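PDB 3LQC: DNA repair protein XRCC1 from Homo sapiens, which acts as a scaffold in DNA single-strand break repair, assembling repair protein complexes, binding poly-ADP-ribose chains and restraining PARP1 activity. Local coordinates for residues S44-L49 and R127-C132; F67-V72 and L88-F93; M94-S99 and Q134-D139. All blocks are in the same frame, centred on the assembly; numbering follows the deposited sequence.

Contact 1 (S44-L49 and R127-C132); sequences SVVLQL and RVKIVC. With CO3 (carbonate ion), chain D.
S44 and K129 reach the same carbonate ion, probably from the crystallisation liquor: S44 OG donates to O1 at 2.6 Å, and K129 NZ gives a hydrogen bond to O2 at 2.7 Å. The lysine chain is extended as far as CD and bends at chi3 (-66°), which brings CE to a methyl of V46, 3.7 Å from CG2. Farther along the same sheet face, the R127 guanidinium lies with one face against Q48 CG, which sits 3.6 Å above the plane toward its rim. At the guanidinium edge a water lies in plane and joins R127 NH1 to the carbonyl oxygen of L49.

On the opposite face V45 CG2 meets I130 CB and L47 CB meets V128 CB; the end of L49 swings in beside them, its CD1 3.8 Å from V128 CG2.

Backbone pairing sets this register. V45 with I130 and L47 with V128 are antiparallel hydrogen-bonded pairs, and L47 N to V128 O is short and straight (2.7 Å, 171°). Both are inner strands of the mixed five-stranded sheet of the N-terminal domain, 125-133 in its middle; F149 and L144 of strand 143-150 cover the apolar face. K129 also has Y84 as a cation-pi partner. K129 NZ and R7 NH2 both bond the carbonate, and this pair of positive groups would probably favour a small anion there, although E3 and E81 also line the pocket.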
# COMPACT_ATOMS: atom_id res chain seq x y z
N SER A 44 -9.77 20.52 -4.23
CA SER A 44 -8.45 21.11 -4.33
C SER A 44 -8.52 22.63 -4.25
O SER A 44 -9.56 23.23 -4.51
CB SER A 44 -7.81 20.74 -5.65
OG SER A 44 -8.62 21.20 -6.71
N VAL A 45 -7.41 23.24 -3.87
CA VAL A 45 -7.23 24.67 -4.07
C VAL A 45 -6.05 24.86 -5.00
O VAL A 45 -5.11 24.07 -4.98
CB VAL A 45 -6.96 25.43 -2.75
CG1 VAL A 45 -8.15 25.35 -1.81
CG2 VAL A 45 -5.72 24.90 -2.08
N VAL A 46 -6.12 25.88 -5.84
CA VAL A 46 -4.99 26.21 -6.70
C VAL A 46 -4.49 27.60 -6.36
O VAL A 46 -5.26 28.56 -6.32
CB VAL A 46 -5.36 26.13 -8.18
CG1 VAL A 46 -4.27 26.80 -9.03
CG2 VAL A 46 -5.54 24.69 -8.60
N LEU A 47 -3.19 27.68 -6.08
CA LEU A 47 -2.53 28.95 -5.84
C LEU A 47 -1.89 29.40 -7.13
O LEU A 47 -0.99 28.73 -7.66
CB LEU A 47 -1.46 28.82 -4.76
CG LEU A 47 -1.77 28.20 -3.40
CD1 LEU A 47 -0.49 28.19 -2.56
CD2 LEU A 47 -2.90 28.92 -2.68
N GLN A 48 -2.37 30.52 -7.65
CA GLN A 48 -1.78 31.16 -8.81
C GLN A 48 -0.75 32.18 -8.34
O GLN A 48 -1.09 33.25 -7.85
CB GLN A 48 -2.86 31.87 -9.61
CG GLN A 48 -3.84 30.92 -10.27
CD GLN A 48 -4.87 31.65 -11.10
OE1 GLN A 48 -5.28 32.76 -10.76
NE2 GLN A 48 -5.28 31.04 -12.20
N LEU A 49 0.52 31.83 -8.48
CA LEU A 49 1.59 32.67 -8.00
C LEU A 49 1.95 33.73 -9.03
O LEU A 49 1.97 33.47 -10.23
CB LEU A 49 2.82 31.82 -7.68
CG LEU A 49 2.54 30.63 -6.77
CD1 LEU A 49 3.84 29.90 -6.50
CD2 LEU A 49 1.91 31.10 -5.48
N ARG A 127 2.05 27.71 -10.48
CA ARG A 127 0.80 27.07 -10.10
C ARG A 127 1.04 25.98 -9.05
O ARG A 127 1.84 25.07 -9.26
CB ARG A 127 0.09 26.48 -11.32
CG ARG A 127 -0.28 27.52 -12.36
CD ARG A 127 -1.35 28.46 -11.85
NE ARG A 127 -1.72 29.45 -12.87
CZ ARG A 127 -1.19 30.66 -12.96
NH1 ARG A 127 -0.26 31.05 -12.10
NH2 ARG A 127 -1.58 31.49 -13.92
N VAL A 128 0.36 26.10 -7.92
CA VAL A 128 0.43 25.10 -6.88
C VAL A 128 -0.98 24.55 -6.60
O VAL A 128 -1.88 25.28 -6.17
CB VAL A 128 1.05 25.64 -5.58
CG1 VAL A 128 1.40 24.50 -4.65
CG2 VAL A 128 2.30 26.47 -5.89
N LYS A 129 -1.16 23.26 -6.84
CA LYS A 129 -2.44 22.62 -6.61
C LYS A 129 -2.33 21.67 -5.43
O LYS A 129 -1.52 20.73 -5.45
CB LYS A 129 -2.88 21.86 -7.87
CG LYS A 129 -4.17 21.08 -7.71
CD LYS A 129 -4.55 20.37 -8.99
CE LYS A 129 -4.89 21.35 -10.09
NZ LYS A 129 -5.62 20.69 -11.20
N ILE A 130 -3.13 21.92 -4.40
CA ILE A 130 -3.17 21.04 -3.24
C ILE A 130 -4.48 20.25 -3.25
O ILE A 130 -5.56 20.83 -3.21
CB ILE A 130 -3.05 21.83 -1.92
CG1 ILE A 130 -1.73 22.59 -1.87
CG2 ILE A 130 -3.17 20.91 -0.74
CD1 ILE A 130 -1.77 23.96 -2.51
N VAL A 131 -4.39 18.92 -3.33
CA VAL A 131 -5.58 18.09 -3.42
C VAL A 131 -5.83 17.33 -2.13
O VAL A 131 -4.98 16.59 -1.66
CB VAL A 131 -5.48 17.09 -4.59
CG1 VAL A 131 -6.83 16.41 -4.82
CG2 VAL A 131 -5.03 17.80 -5.86
N CYS A 132 -7.02 17.52 -1.56
CA CYS A 132 -7.40 16.84 -0.33
C CYS A 132 -8.46 15.79 -0.63
O CYS A 132 -9.52 16.09 -1.18
CB CYS A 132 -7.94 17.84 0.69
SG CYS A 132 -6.76 19.08 1.23
C CO3 D . -8.23 19.13 -9.82
O1 CO3 D . -8.12 20.22 -9.12
O2 CO3 D . -7.82 19.14 -11.06
O HOH W 1 0.31 33.94 -12.54

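Contact 2 (F67-V72 and L88-F93); sequences FVEVLV and LVTSSF
T90 reaches two residues of the facing strand, F67 and E69, its methyl against the first and its hydroxyl beside the second. With CG2 anti to the backbone N, the methyl comes 3.5 Å from F67 CB. The F67 ring turns its edge to the S92 backbone, S92 CA lying near the ring plane at 4.2 Å from CD1.

On the other branch, T90 OG1 sits 3.4 Å from E69 CD. The glutamate runs out extended, CG anti to its backbone N (chi1 -179°), and two waters bridge the pair: one donates to E69 OE1 and accepts from T90 N, the other donates to OE2 and lies 3.0 Å from T90 OG1. OE2 also accepts from the backbone of another protein chain, so the carboxylate serves an interface as well as the hairpin. An alanine in place of E69 would probably leave both waters without their carboxylate acceptor and cost that neighbouring backbone its bond.

These strands form a beta hairpin, with 85-92 the outermost strand of the mixed sheet within this chain. V68 and S91 exchange two backbone bonds, as do V70 and L88, but the register slips by one residue between the pairs, a beta bulge. The chain also turns a corner at L88. S91 OG bonds back to V89 O at 2.6 Å.

V68, V70, L88 and S91 share the other face. F93, just past the strand, brings CD2 to within 3.6 Å of V68 CG2, the ring passing the valine obliquely. V70 and L88 meet through their CB atoms at 3.9 Å, and I60 of strand 57-63 packs against V68, L88 and F93.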
# COMPACT_ATOMS: atom_id res chain seq x y z
N PHE A 67 -6.14 11.88 2.47
CA PHE A 67 -4.94 11.99 1.64
C PHE A 67 -4.73 13.42 1.22
O PHE A 67 -5.69 14.16 1.06
CB PHE A 67 -5.05 11.12 0.38
CG PHE A 67 -5.64 9.77 0.62
CD1 PHE A 67 -5.05 8.89 1.51
CD2 PHE A 67 -6.79 9.38 -0.06
CE1 PHE A 67 -5.59 7.65 1.73
CE2 PHE A 67 -7.35 8.12 0.16
CZ PHE A 67 -6.74 7.25 1.05
N VAL A 68 -3.47 13.81 1.03
CA VAL A 68 -3.16 15.12 0.47
C VAL A 68 -2.08 14.96 -0.59
O VAL A 68 -1.15 14.18 -0.43
CB VAL A 68 -2.66 16.10 1.54
CG1 VAL A 68 -2.46 17.47 0.93
CG2 VAL A 68 -3.63 16.18 2.70
N GLU A 69 -2.24 15.69 -1.69
CA GLU A 69 -1.27 15.66 -2.78
C GLU A 69 -0.94 17.08 -3.20
O GLU A 69 -1.82 17.95 -3.20
CB GLU A 69 -1.85 14.88 -3.97
CG GLU A 69 -0.94 14.76 -5.17
CD GLU A 69 -1.68 14.25 -6.39
OE1 GLU A 69 -1.05 13.67 -7.29
OE2 GLU A 69 -2.92 14.41 -6.42
N VAL A 70 0.31 17.34 -3.56
CA VAL A 70 0.68 18.66 -4.06
C VAL A 70 1.26 18.54 -5.45
O VAL A 70 2.22 17.82 -5.67
CB VAL A 70 1.67 19.39 -3.13
CG1 VAL A 70 2.06 20.75 -3.72
CG2 VAL A 70 1.06 19.59 -1.75
N LEU A 71 0.64 19.24 -6.39
CA LEU A 71 1.13 19.27 -7.76
C LEU A 71 1.51 20.70 -8.14
O LEU A 71 1.04 21.67 -7.53
CB LEU A 71 0.09 18.71 -8.73
CG LEU A 71 -0.54 17.36 -8.34
CD1 LEU A 71 -1.82 17.58 -7.54
CD2 LEU A 71 -0.81 16.49 -9.57
N VAL A 72 2.36 20.83 -9.14
CA VAL A 72 2.83 22.15 -9.55
C VAL A 72 2.68 22.29 -11.04
O VAL A 72 2.65 21.30 -11.77
CB VAL A 72 4.30 22.36 -9.19
CG1 VAL A 72 4.42 22.75 -7.72
CG2 VAL A 72 5.11 21.10 -9.49
N LEU A 88 4.50 16.77 -4.34
CA LEU A 88 4.37 15.82 -3.23
C LEU A 88 3.33 14.78 -3.59
O LEU A 88 2.15 15.09 -3.75
CB LEU A 88 4.00 16.51 -1.92
CG LEU A 88 3.67 15.52 -0.79
CD1 LEU A 88 4.88 14.68 -0.45
CD2 LEU A 88 3.15 16.23 0.44
N VAL A 89 3.78 13.55 -3.69
CA VAL A 89 2.91 12.44 -4.05
C VAL A 89 1.77 12.29 -3.03
O VAL A 89 1.91 12.67 -1.86
CB VAL A 89 3.75 11.16 -4.16
CG1 VAL A 89 3.72 10.36 -2.86
CG2 VAL A 89 3.28 10.34 -5.34
N THR A 90 0.64 11.76 -3.47
CA THR A 90 -0.52 11.59 -2.58
C THR A 90 -0.14 10.88 -1.28
O THR A 90 0.30 9.73 -1.28
CB THR A 90 -1.66 10.83 -3.27
OG1 THR A 90 -1.97 11.45 -4.52
CG2 THR A 90 -2.90 10.82 -2.38
N SER A 91 -0.34 11.56 -0.16
CA SER A 91 0.18 11.10 1.12
C SER A 91 -0.92 10.95 2.17
O SER A 91 -1.88 11.72 2.21
CB SER A 91 1.27 12.04 1.61
OG SER A 91 2.31 12.12 0.65
N SER A 92 -0.74 9.95 3.04
CA SER A 92 -1.74 9.57 4.03
C SER A 92 -1.74 10.48 5.26
O SER A 92 -0.69 10.85 5.78
CB SER A 92 -1.52 8.12 4.46
OG SER A 92 -2.28 7.78 5.59
N PHE A 93 -2.93 10.85 5.71
CA PHE A 93 -3.06 11.66 6.92
C PHE A 93 -4.07 11.04 7.87
O PHE A 93 -4.01 11.27 9.08
CB PHE A 93 -3.45 13.09 6.57
CG PHE A 93 -2.30 13.92 6.10
CD1 PHE A 93 -1.63 14.74 6.98
CD2 PHE A 93 -1.85 13.83 4.80
CE1 PHE A 93 -0.54 15.49 6.56
CE2 PHE A 93 -0.77 14.57 4.37
CZ PHE A 93 -0.11 15.40 5.26
O HOH W 2 0.32 11.25 -6.11
O HOH W 3 -4.50 13.00 -4.59

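Contact 3 (M94-S99 and Q134-D139); sequences MSPSES and QPYSKD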
# COMPACT_ATOMS: atom_id res chain seq x y z
N MET A 94 -4.99 10.24 7.33
CA MET A 94 -5.93 9.48 8.15
C MET A 94 -6.21 8.14 7.51
O MET A 94 -6.23 8.02 6.29
CB MET A 94 -7.25 10.24 8.32
CG MET A 94 -7.10 11.63 8.87
SD MET A 94 -8.70 12.45 9.02
CE MET A 94 -9.46 11.53 10.36
N SER A 95 -6.45 7.13 8.35
CA SER A 95 -6.91 5.84 7.86
C SER A 95 -8.41 5.94 7.62
O SER A 95 -9.05 6.88 8.09
CB SER A 95 -6.65 4.76 8.90
OG SER A 95 -7.43 5.00 10.05
N PRO A 96 -8.97 4.97 6.89
CA PRO A 96 -10.42 4.89 6.74
C PRO A 96 -11.14 4.82 8.10
O PRO A 96 -12.16 5.50 8.26
CB PRO A 96 -10.62 3.59 5.95
CG PRO A 96 -9.37 3.50 5.13
CD PRO A 96 -8.27 4.00 6.02
N SER A 97 -10.61 4.03 9.04
CA SER A 97 -11.17 3.95 10.39
C SER A 97 -11.18 5.32 11.04
O SER A 97 -12.22 5.78 11.52
CB SER A 97 -10.32 3.04 11.31
OG SER A 97 -9.82 1.91 10.64
N GLU A 98 -10.01 5.94 11.06
CA GLU A 98 -9.86 7.25 11.68
C GLU A 98 -10.78 8.26 11.02
O GLU A 98 -11.41 9.06 11.69
CB GLU A 98 -8.42 7.72 11.57
CG GLU A 98 -7.49 7.03 12.54
CD GLU A 98 -6.04 7.18 12.14
OE1 GLU A 98 -5.76 7.21 10.92
OE2 GLU A 98 -5.18 7.27 13.05
N SER A 99 -10.85 8.19 9.69
CA SER A 99 -11.71 9.07 8.92
C SER A 99 -13.13 8.96 9.42
O SER A 99 -13.78 9.97 9.65
CB SER A 99 -11.66 8.71 7.44
OG SER A 99 -10.38 8.97 6.89
N GLN A 134 -10.94 12.70 0.84
CA GLN A 134 -11.55 12.14 2.04
C GLN A 134 -12.83 11.40 1.67
O GLN A 134 -13.93 11.89 1.92
CB GLN A 134 -11.83 13.24 3.07
CG GLN A 134 -12.44 12.75 4.38
CD GLN A 134 -11.83 11.45 4.87
OE1 GLN A 134 -12.17 10.37 4.39
NE2 GLN A 134 -10.92 11.54 5.83
N PRO A 135 -12.67 10.20 1.08
CA PRO A 135 -13.75 9.36 0.56
C PRO A 135 -14.55 8.71 1.68
O PRO A 135 -15.62 8.19 1.41
CB PRO A 135 -13.01 8.25 -0.20
CG PRO A 135 -11.58 8.57 -0.13
CD PRO A 135 -11.37 9.54 0.98
N TYR A 136 -14.01 8.74 2.90
CA TYR A 136 -14.58 7.98 4.01
C TYR A 136 -15.44 8.84 4.91
O TYR A 136 -16.19 8.34 5.74
CB TYR A 136 -13.45 7.31 4.81
CG TYR A 136 -12.44 6.65 3.92
CD1 TYR A 136 -12.82 5.61 3.08
CD2 TYR A 136 -11.12 7.07 3.89
CE1 TYR A 136 -11.90 5.00 2.24
CE2 TYR A 136 -10.20 6.47 3.04
CZ TYR A 136 -10.60 5.44 2.22
OH TYR A 136 -9.71 4.83 1.37
N SER A 137 -15.32 10.16 4.75
CA SER A 137 -16.05 11.11 5.55
C SER A 137 -16.48 12.28 4.66
O SER A 137 -16.17 13.43 4.95
CB SER A 137 -15.18 11.60 6.71
OG SER A 137 -15.95 12.25 7.70
N LYS A 138 -17.18 11.96 3.58
CA LYS A 138 -17.60 12.94 2.58
C LYS A 138 -18.23 14.20 3.17
O LYS A 138 -18.06 15.30 2.63
CB LYS A 138 -18.65 12.32 1.65
CG LYS A 138 -18.15 11.24 0.75
CD LYS A 138 -19.32 10.66 -0.04
N ASP A 139 -18.98 14.04 4.25
CA ASP A 139 -19.82 15.13 4.74
C ASP A 139 -19.09 16.13 5.64
O ASP A 139 -19.62 17.21 5.91
CB ASP A 139 -21.06 14.58 5.44
CG ASP A 139 -22.08 14.03 4.45
OD1 ASP A 139 -21.96 14.33 3.24
OD2 ASP A 139 -23.00 13.29 4.88
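Q134 meets S99 by a bent route: its CG is anti to the backbone N (chi1 -178°), then chi2 of 40° swings CD around toward the serine. S99 belongs to the first turn of helix 96-101, which opens with a capping box: S95 OG accepts from E98 N, and E98 OE1 accepts from S95 N at 2.7 Å. The contact thus ties the helix start to the loop that follows strand 125-133.

Q134 NE2 donates to S99 OG at 2.8 Å, with the hydroxyl oxygen close to the amide plane, while OE1 accepts from Y136 N. In this conformer, one of two deposited, bonds at both polar ends set the turn of the amide, and G64 O takes a further bond from NE2. S99 OG in turn donates to S95 O, which also accepts the S99 backbone N.

Beside the polar link, Y136 lays one face of its ring against P96, the two side chains pointing the same way, while P135 CG lies toward the rim of the other. Y136 OH bonds to the backbone of another protein chain. P96 makes a CH-pi contact almost exactly over the ring centre, its CB standing 3.9 Å from the centroid and 2° off the normal.

How the contacts relate
All three contacts belong to the XRCC1 N-terminal domain. Contacts 1 and 2, centres 11 Å apart, lie in one mixed sheet where strands 125-133 and 67-73 are neighbours; V131 N to E69 O and K129 O to L71 N are probable hydrogen bonds between them. Along the chain, contact 2 is nested inside the loop closed by contact 1 and closes before contact 3 opens; contacts 1 and 3 cross, their segments alternating. Contact 3 is about 21 Å from contact 1 and 15 Å from contact 2, centre to centre; F67 packs on Y136 there. Contacts 2 and 3 meet another protein chain at several residues, contact 1 only through V131.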